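Local structure of leucine aminopeptidase 2, chloroplastic (Streptomyces sp. BC16019, 5LHK) at residues 265-270 and 316-321; 271-276 and 341-346. The protein probably removes unsubstituted N-terminal amino acids from peptides as a manganese-dependent M17 metalloaminopeptidase that assembles from six copies of its chain. All coordinates share one frame; numbering follows the deposited sequence.

Interaction 1: 265-270 and 316-321; sequences FDSGGL and NMPDGG. With MN (manganese (II) ion), chain B; MN (manganese (II) ion), chain C.
F265 and N316 join their backbones where strand residue D266 pairs in parallel with N316: N316 N donates to F265 O at 2.9 Å, and S267 N to N316 O at 3.0 Å. Past the bridge both segments leave the sheet, yet G269 still runs close against P318. N316 O is gripped twice, for S267 OG also donates to it at 2.6 Å; the same hydroxyl accepts from G269 N, an ST turn that fixes the start of the bend. Bare of a side chain, G269 lets N316 OD1 approach its CA, where a beta carbon would clash.

With CG anti to the backbone N in both (chi1 -171° and -173°), D266 and N316 lie side by side and point the same way. N316 ND2 reaches D266 OD1 at 3.0 Å on its syn side, out of the carboxylate plane, and also donates to the backbone O of T342; it thus steadies a carboxylate whose OD2 bridges both manganese ions. Away from the metals, M317 SD meets the edge of the F265 ring, 3.6 Å from CD2, in a Met-aromatic contact.

E345 joins D266 in bridging the ions, K261 and D284 complete one site and D343 the other, while L270 of a neighbouring subunit packs on P318. The bridge itself lies where strand 265-266 runs parallel to the end of strand 306-316 in the mixed sheet of the catalytic domain.

Interaction 2: 271-276 and 341-346; sequences SLKPSG and HTDNEG. With MN (manganese (II) ion), chain C; MN (manganese (II) ion), chain B; BCT (bicarbonate ion), chain D.
K273 and D343 meet in a salt bridge beside the dinuclear manganese centre of the M17 aminopeptidase fold. K273 NZ donates to D343 OD2 at 2.8 Å through the syn lone pair, and weakly to OD1, which binds one manganese ion at 2.2 Å. D343 also gives that ion its backbone O, and E345 spans both ions through OE1 and OE2. A bend at the lysine's last torsion (chi4 -67°) swings NZ to the carboxylate and to water 2, a ligand of the same ion. With an alanine at K273 the carboxylate of D343 would probably lose its charged neighbour, and water 2 one of its partners. G346 N donates to bicarbonate O2, the anion probably coming from the crystallisation liquor.

Further out, a type I turn from H341 to N344 presents D343, whose N donates to H341 ND1 in the ring plane. S271 N donates to T342 OG1 at 2.8 Å, and T342 N back to S271 OG at 3.0 Å, fastening this turn; T342 OG1 is also hydrogen-bonded to G268 O. S271 CB touches H341 CE1 at 3.4 Å, its OG over the ring toward the rim. Water 3 donates to both S271 O and D343 OD2, the latter at 2.9 Å.

How the interactions relate
From the N terminus the chain passes through 265-270 and runs straight on into 271-276, then through helix 286-301 and strand 306-316 before 316-321 returns to the first segment and closes interaction 1. Only later, past strands 328-330 and 336-338, does 341-346 come back to 271-276 and close interaction 2. The two closures therefore cross instead of nesting, with centres 8 Å apart. They meet directly, through the bond between G268 and T342 and through S267, which probably bonds to K273 by the backbone. Together they tie the end of strand 306-316 and the start of helix 345-358 to strand 265-266 and the loop that follows it, beside the dinuclear manganese centre.

Interaction 1: 265-270 and 316-321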
ATOM      1  N   PHE A 265      -0.306  18.851 -19.083  1.00 19.76           N
ATOM      2  CA  PHE A 265      -0.432  18.417 -17.704  1.00 18.89           C
ATOM      3  C   PHE A 265      -1.115  17.066 -17.670  1.00 17.52           C
ATOM      4  O   PHE A 265      -2.272  16.933 -18.091  1.00 17.49           O
ATOM      5  CB  PHE A 265      -1.253  19.424 -16.898  1.00 19.66           C
ATOM      6  CG  PHE A 265      -1.317  19.103 -15.434  1.00 20.71           C
ATOM      7  CD1 PHE A 265      -0.188  19.226 -14.635  1.00 20.49           C
ATOM      8  CD2 PHE A 265      -2.501  18.647 -14.862  1.00 23.01           C
ATOM      9  CE1 PHE A 265      -0.240  18.910 -13.280  1.00 22.51           C
ATOM     10  CE2 PHE A 265      -2.563  18.326 -13.512  1.00 24.71           C
ATOM     11  CZ  PHE A 265      -1.431  18.465 -12.719  1.00 23.34           C
ATOM     12  N   ASP A 266      -0.397  16.065 -17.172  1.00 17.28           N
ATOM     13  CA  ASP A 266      -0.935  14.713 -17.041  1.00 17.86           C
ATOM     14  C   ASP A 266      -1.207  14.353 -15.582  1.00 18.81           C
ATOM     15  O   ASP A 266      -0.331  13.853 -14.895  1.00 18.46           O
ATOM     16  CB  ASP A 266       0.026  13.713 -17.686  1.00 17.21           C
ATOM     17  CG  ASP A 266      -0.566  12.311 -17.797  1.00 17.74           C
ATOM     18  OD1 ASP A 266      -1.774  12.131 -17.512  1.00 16.63           O
ATOM     19  OD2 ASP A 266       0.190  11.387 -18.186  1.00 19.29           O
ATOM     20  N   SER A 267      -2.436  14.593 -15.127  1.00 19.64           N
ATOM     21  CA  SER A 267      -2.855  14.164 -13.789  1.00 20.25           C
ATOM     22  C   SER A 267      -3.156  12.682 -13.682  1.00 20.78           C
ATOM     23  O   SER A 267      -3.245  12.153 -12.578  1.00 22.10           O
ATOM     24  CB  SER A 267      -4.103  14.910 -13.347  1.00 20.34           C
ATOM     25  OG  SER A 267      -5.248  14.348 -13.974  1.00 20.52           O
ATOM     26  N   GLY A 268      -3.367  12.034 -14.822  1.00 19.53           N
ATOM     27  CA  GLY A 268      -3.851  10.669 -14.860  1.00 18.54           C
ATOM     28  C   GLY A 268      -5.273  10.546 -15.349  1.00 18.30           C
ATOM     29  O   GLY A 268      -5.651   9.495 -15.862  1.00 18.65           O
ATOM     30  N   GLY A 269      -6.053  11.616 -15.208  1.00 18.30           N
ATOM     31  CA  GLY A 269      -7.486  11.584 -15.483  1.00 18.74           C
ATOM     32  C   GLY A 269      -8.220  10.933 -14.318  1.00 20.34           C
ATOM     33  O   GLY A 269      -7.809  11.085 -13.171  1.00 20.59           O
ATOM     34  N   LEU A 270      -9.284  10.185 -14.618  1.00 21.42           N
ATOM     35  CA  LEU A 270     -10.071   9.492 -13.590  1.00 22.41           C
ATOM     36  C   LEU A 270      -9.262   8.407 -12.906  1.00 22.51           C
ATOM     37  O   LEU A 270      -9.444   8.177 -11.713  1.00 21.21           O
ATOM     38  CB  LEU A 270     -11.379   8.918 -14.176  1.00 22.87           C
ATOM     39  CG  LEU A 270     -12.359  10.006 -14.660  1.00 23.81           C
ATOM     40  CD1 LEU A 270     -13.590   9.403 -15.317  1.00 24.15           C
ATOM     41  CD2 LEU A 270     -12.782  10.958 -13.537  1.00 22.80           C
ATOM     42  N   ASN A 316      -4.762  16.231 -19.292  1.00 17.97           N
ATOM     43  CA  ASN A 316      -5.486  15.043 -18.820  1.00 18.72           C
ATOM     44  C   ASN A 316      -5.904  15.245 -17.362  1.00 20.29           C
ATOM     45  O   ASN A 316      -5.075  15.151 -16.460  1.00 21.90           O
ATOM     46  CB  ASN A 316      -4.606  13.812 -18.984  1.00 19.22           C
ATOM     47  CG  ASN A 316      -5.330  12.520 -18.677  1.00 19.91           C
ATOM     48  OD1 ASN A 316      -6.565  12.463 -18.628  1.00 19.80           O
ATOM     49  ND2 ASN A 316      -4.561  11.468 -18.454  1.00 20.77           N
ATOM     50  N   MET A 317      -7.186  15.552 -17.147  1.00 21.67           N
ATOM     51  CA  MET A 317      -7.708  15.977 -15.835  1.00 20.69           C
ATOM     52  C   MET A 317      -8.883  15.113 -15.420  1.00 20.93           C
ATOM     53  O   MET A 317      -9.648  14.661 -16.283  1.00 21.08           O
ATOM     54  CB  MET A 317      -8.196  17.428 -15.897  1.00 19.91           C
ATOM     55  CG  MET A 317      -7.103  18.466 -16.133  1.00 20.95           C
ATOM     56  SD  MET A 317      -6.064  18.645 -14.670  1.00 25.32           S
ATOM     57  CE  MET A 317      -6.629  20.202 -13.991  1.00 23.88           C
ATOM     58  N   PRO A 318      -9.049  14.889 -14.102  1.00 21.11           N
ATOM     59  CA  PRO A 318     -10.289  14.298 -13.615  1.00 20.77           C
ATOM     60  C   PRO A 318     -11.376  15.358 -13.565  1.00 21.02           C
ATOM     61  O   PRO A 318     -11.096  16.527 -13.265  1.00 20.86           O
ATOM     62  CB  PRO A 318      -9.923  13.852 -12.200  1.00 20.40           C
ATOM     63  CG  PRO A 318      -8.959  14.897 -11.741  1.00 20.59           C
ATOM     64  CD  PRO A 318      -8.210  15.360 -12.978  1.00 21.28           C
ATOM     65  N   ASP A 319     -12.609  14.953 -13.840  1.00 20.53           N
ATOM     66  CA  ASP A 319     -13.726  15.886 -13.954  1.00 21.08           C
ATOM     67  C   ASP A 319     -15.017  15.112 -14.134  1.00 20.68           C
ATOM     68  O   ASP A 319     -14.999  13.946 -14.536  1.00 19.61           O
ATOM     69  CB  ASP A 319     -13.532  16.807 -15.164  1.00 20.86           C
ATOM     70  CG  ASP A 319     -14.475  17.973 -15.158  1.00 21.52           C
ATOM     71  OD1 ASP A 319     -14.244  18.856 -14.331  1.00 23.73           O
ATOM     72  OD2 ASP A 319     -15.438  17.999 -15.961  1.00 18.65           O
ATOM     73  N   GLY A 320     -16.131  15.774 -13.843  1.00 21.55           N
ATOM     74  CA  GLY A 320     -17.462  15.250 -14.143  1.00 23.92           C
ATOM     75  C   GLY A 320     -17.671  14.853 -15.596  1.00 21.65           C
ATOM     76  O   GLY A 320     -18.517  14.015 -15.873  1.00 22.15           O
ATOM     77  N   GLY A 321     -16.924  15.475 -16.515  1.00 19.66           N
ATOM     78  CA  GLY A 321     -16.985  15.143 -17.929  1.00 20.34           C
ATOM     79  C   GLY A 321     -15.727  14.522 -18.494  1.00 20.34           C
ATOM     80  O   GLY A 321     -15.498  14.628 -19.681  1.00 23.09           O
TER
HETATM   81 MN    MN B 601       1.180  11.078 -20.322  1.00 18.64          MN
HETATM   82 MN    MN C 602      -0.462   9.342 -18.347  1.00 27.99          MN
HETATM   83  O   HOH W   1       1.325   8.938 -19.785  1.00 20.21           O
HETATM   84  O   HOH W   2       1.505   8.113 -17.285  1.00 32.74           O

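Interaction 2: 271-276 and 341-346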
ATOM      1  N   SER A 271      -8.361   7.774 -13.665  1.00 23.26           N
ATOM      2  CA  SER A 271      -7.310   6.911 -13.136  1.00 23.08           C
ATOM      3  C   SER A 271      -6.203   7.816 -12.597  1.00 24.89           C
ATOM      4  O   SER A 271      -5.081   7.910 -13.148  1.00 24.02           O
ATOM      5  CB  SER A 271      -6.778   5.951 -14.222  1.00 20.51           C
ATOM      6  OG  SER A 271      -7.837   5.265 -14.897  1.00 18.94           O
ATOM      7  N   LEU A 272      -6.538   8.481 -11.500  1.00 26.19           N
ATOM      8  CA  LEU A 272      -5.772   9.604 -11.005  1.00 27.53           C
ATOM      9  C   LEU A 272      -4.452   9.118 -10.432  1.00 27.50           C
ATOM     10  O   LEU A 272      -4.425   8.111  -9.726  1.00 26.18           O
ATOM     11  CB  LEU A 272      -6.568  10.346  -9.929  1.00 26.99           C
ATOM     12  CG  LEU A 272      -6.019  11.698  -9.459  1.00 23.32           C
ATOM     13  CD1 LEU A 272      -5.975  12.697 -10.613  1.00 21.80           C
ATOM     14  CD2 LEU A 272      -6.910  12.209  -8.340  1.00 22.36           C
ATOM     15  N   LYS A 273      -3.374   9.831 -10.755  1.00 27.29           N
ATOM     16  CA  LYS A 273      -2.051   9.495 -10.257  1.00 30.06           C
ATOM     17  C   LYS A 273      -2.054   9.581  -8.735  1.00 30.80           C
ATOM     18  O   LYS A 273      -2.598  10.533  -8.195  1.00 27.42           O
ATOM     19  CB  LYS A 273      -0.978  10.423 -10.827  1.00 29.17           C
ATOM     20  CG  LYS A 273      -0.639  10.112 -12.273  1.00 27.28           C
ATOM     21  CD  LYS A 273       0.327  11.120 -12.858  1.00 24.65           C
ATOM     22  CE  LYS A 273       0.498  10.918 -14.356  1.00 21.87           C
ATOM     23  NZ  LYS A 273       1.173   9.637 -14.663  1.00 21.15           N
ATOM     24  N   PRO A 274      -1.470   8.576  -8.048  1.00 34.55           N
ATOM     25  CA  PRO A 274      -1.542   8.568  -6.586  1.00 35.94           C
ATOM     26  C   PRO A 274      -0.881   9.800  -5.955  1.00 34.03           C
ATOM     27  O   PRO A 274       0.259  10.131  -6.288  1.00 32.76           O
ATOM     28  CB  PRO A 274      -0.787   7.283  -6.194  1.00 39.92           C
ATOM     29  CG  PRO A 274      -0.831   6.420  -7.411  1.00 43.00           C
ATOM     30  CD  PRO A 274      -0.795   7.370  -8.573  1.00 39.11           C
ATOM     31  N   SER A 275      -1.614  10.478  -5.077  1.00 34.43           N
ATOM     32  CA  SER A 275      -1.082  11.602  -4.320  1.00 40.93           C
ATOM     33  C   SER A 275      -0.113  11.024  -3.291  1.00 44.96           C
ATOM     34  O   SER A 275      -0.324   9.923  -2.776  1.00 54.39           O
ATOM     35  CB  SER A 275      -2.218  12.391  -3.661  1.00 39.45           C
ATOM     36  OG  SER A 275      -2.777  11.693  -2.572  1.00 34.69           O
ATOM     37  N   GLY A 276       0.973  11.721  -3.021  1.00 46.09           N
ATOM     38  CA  GLY A 276       2.045  11.112  -2.212  1.00 60.55           C
ATOM     39  C   GLY A 276       3.139  10.404  -3.010  1.00 62.28           C
ATOM     40  O   GLY A 276       4.222  10.186  -2.478  1.00 69.47           O
ATOM     41  N   HIS A 341      -7.310   2.195 -18.907  1.00 19.33           N
ATOM     42  CA  HIS A 341      -6.615   2.997 -17.905  1.00 19.56           C
ATOM     43  C   HIS A 341      -6.445   4.423 -18.476  1.00 19.26           C
ATOM     44  O   HIS A 341      -5.793   4.597 -19.515  1.00 18.73           O
ATOM     45  CB  HIS A 341      -5.250   2.368 -17.577  1.00 20.14           C
ATOM     46  CG  HIS A 341      -4.677   2.799 -16.263  1.00 21.40           C
ATOM     47  ND1 HIS A 341      -4.362   4.109 -15.988  1.00 21.60           N
ATOM     48  CD2 HIS A 341      -4.354   2.099 -15.150  1.00 22.47           C
ATOM     49  CE1 HIS A 341      -3.870   4.202 -14.767  1.00 22.81           C
ATOM     50  NE2 HIS A 341      -3.862   2.996 -14.233  1.00 22.52           N
ATOM     51  N   THR A 342      -7.016   5.433 -17.804  1.00 18.13           N
ATOM     52  CA  THR A 342      -7.029   6.797 -18.347  1.00 18.31           C
ATOM     53  C   THR A 342      -5.651   7.481 -18.325  1.00 18.54           C
ATOM     54  O   THR A 342      -5.457   8.515 -18.977  1.00 19.22           O
ATOM     55  CB  THR A 342      -8.086   7.725 -17.694  1.00 19.78           C
ATOM     56  OG1 THR A 342      -7.747   8.027 -16.334  1.00 18.82           O
ATOM     57  CG2 THR A 342      -9.459   7.108 -17.746  1.00 22.44           C
ATOM     58  N   ASP A 343      -4.725   6.934 -17.546  1.00 18.45           N
ATOM     59  CA  ASP A 343      -3.352   7.427 -17.473  1.00 18.62           C
ATOM     60  C   ASP A 343      -2.436   6.946 -18.611  1.00 18.92           C
ATOM     61  O   ASP A 343      -1.292   7.395 -18.705  1.00 20.16           O
ATOM     62  CB  ASP A 343      -2.713   7.079 -16.124  1.00 17.57           C
ATOM     63  CG  ASP A 343      -1.595   8.044 -15.731  1.00 17.70           C
ATOM     64  OD1 ASP A 343      -1.397   9.088 -16.409  1.00 18.14           O
ATOM     65  OD2 ASP A 343      -0.911   7.771 -14.720  1.00 18.03           O
ATOM     66  N   ASN A 344      -2.924   6.050 -19.465  1.00 18.43           N
ATOM     67  CA  ASN A 344      -2.237   5.734 -20.710  1.00 19.75           C
ATOM     68  C   ASN A 344      -2.870   6.520 -21.854  1.00 20.20           C
ATOM     69  O   ASN A 344      -3.296   5.959 -22.873  1.00 19.89           O
ATOM     70  CB  ASN A 344      -2.226   4.222 -20.983  1.00 19.45           C
ATOM     71  CG  ASN A 344      -1.230   3.472 -20.105  1.00 20.65           C
ATOM     72  OD1 ASN A 344      -0.634   4.038 -19.199  1.00 23.96           O
ATOM     73  ND2 ASN A 344      -1.054   2.187 -20.370  1.00 19.54           N
ATOM     74  N   GLU A 345      -2.881   7.833 -21.675  1.00 20.01           N
ATOM     75  CA  GLU A 345      -3.580   8.741 -22.563  1.00 18.97           C
ATOM     76  C   GLU A 345      -2.755   9.129 -23.777  1.00 19.15           C
ATOM     77  O   GLU A 345      -3.319   9.385 -24.838  1.00 18.72           O
ATOM     78  CB  GLU A 345      -4.035   9.997 -21.798  1.00 19.08           C
ATOM     79  CG  GLU A 345      -3.012  11.142 -21.665  1.00 19.53           C
ATOM     80  CD  GLU A 345      -1.774  10.802 -20.859  1.00 19.34           C
ATOM     81  OE1 GLU A 345      -1.855   9.922 -19.980  1.00 19.34           O
ATOM     82  OE2 GLU A 345      -0.713  11.423 -21.097  1.00 19.40           O
ATOM     83  N   GLY A 346      -1.432   9.198 -23.627  1.00 19.29           N
ATOM     84  CA  GLY A 346      -0.566   9.678 -24.713  1.00 18.18           C
ATOM     85  C   GLY A 346      -0.673   8.887 -26.008  1.00 18.49           C
ATOM     86  O   GLY A 346      -0.715   9.465 -27.103  1.00 17.04           O
TER
HETATM   87 MN    MN C 602      -0.462   9.342 -18.347  1.00 27.99          MN
HETATM   88 MN    MN B 601       1.180  11.078 -20.322  1.00 18.64          MN
HETATM   89  C   BCT D 603       0.648   6.714 -22.482  1.00 22.90           C
HETATM   90  O1  BCT D 603       1.262   5.853 -21.847  1.00 26.35           O
HETATM   91  O2  BCT D 603       0.627   7.931 -22.147  1.00 21.04           O
HETATM   92  O3  BCT D 603      -0.006   6.264 -23.551  1.00 22.12           O
HETATM   93  O   HOH W   3      -2.532   6.896 -12.539  1.00 22.37           O
HETATM   94  O   HOH W   2       1.505   8.113 -17.285  1.00 32.74           O
HETATM   95  O   HOH W   1       1.325   8.938 -19.785  1.00 20.21           O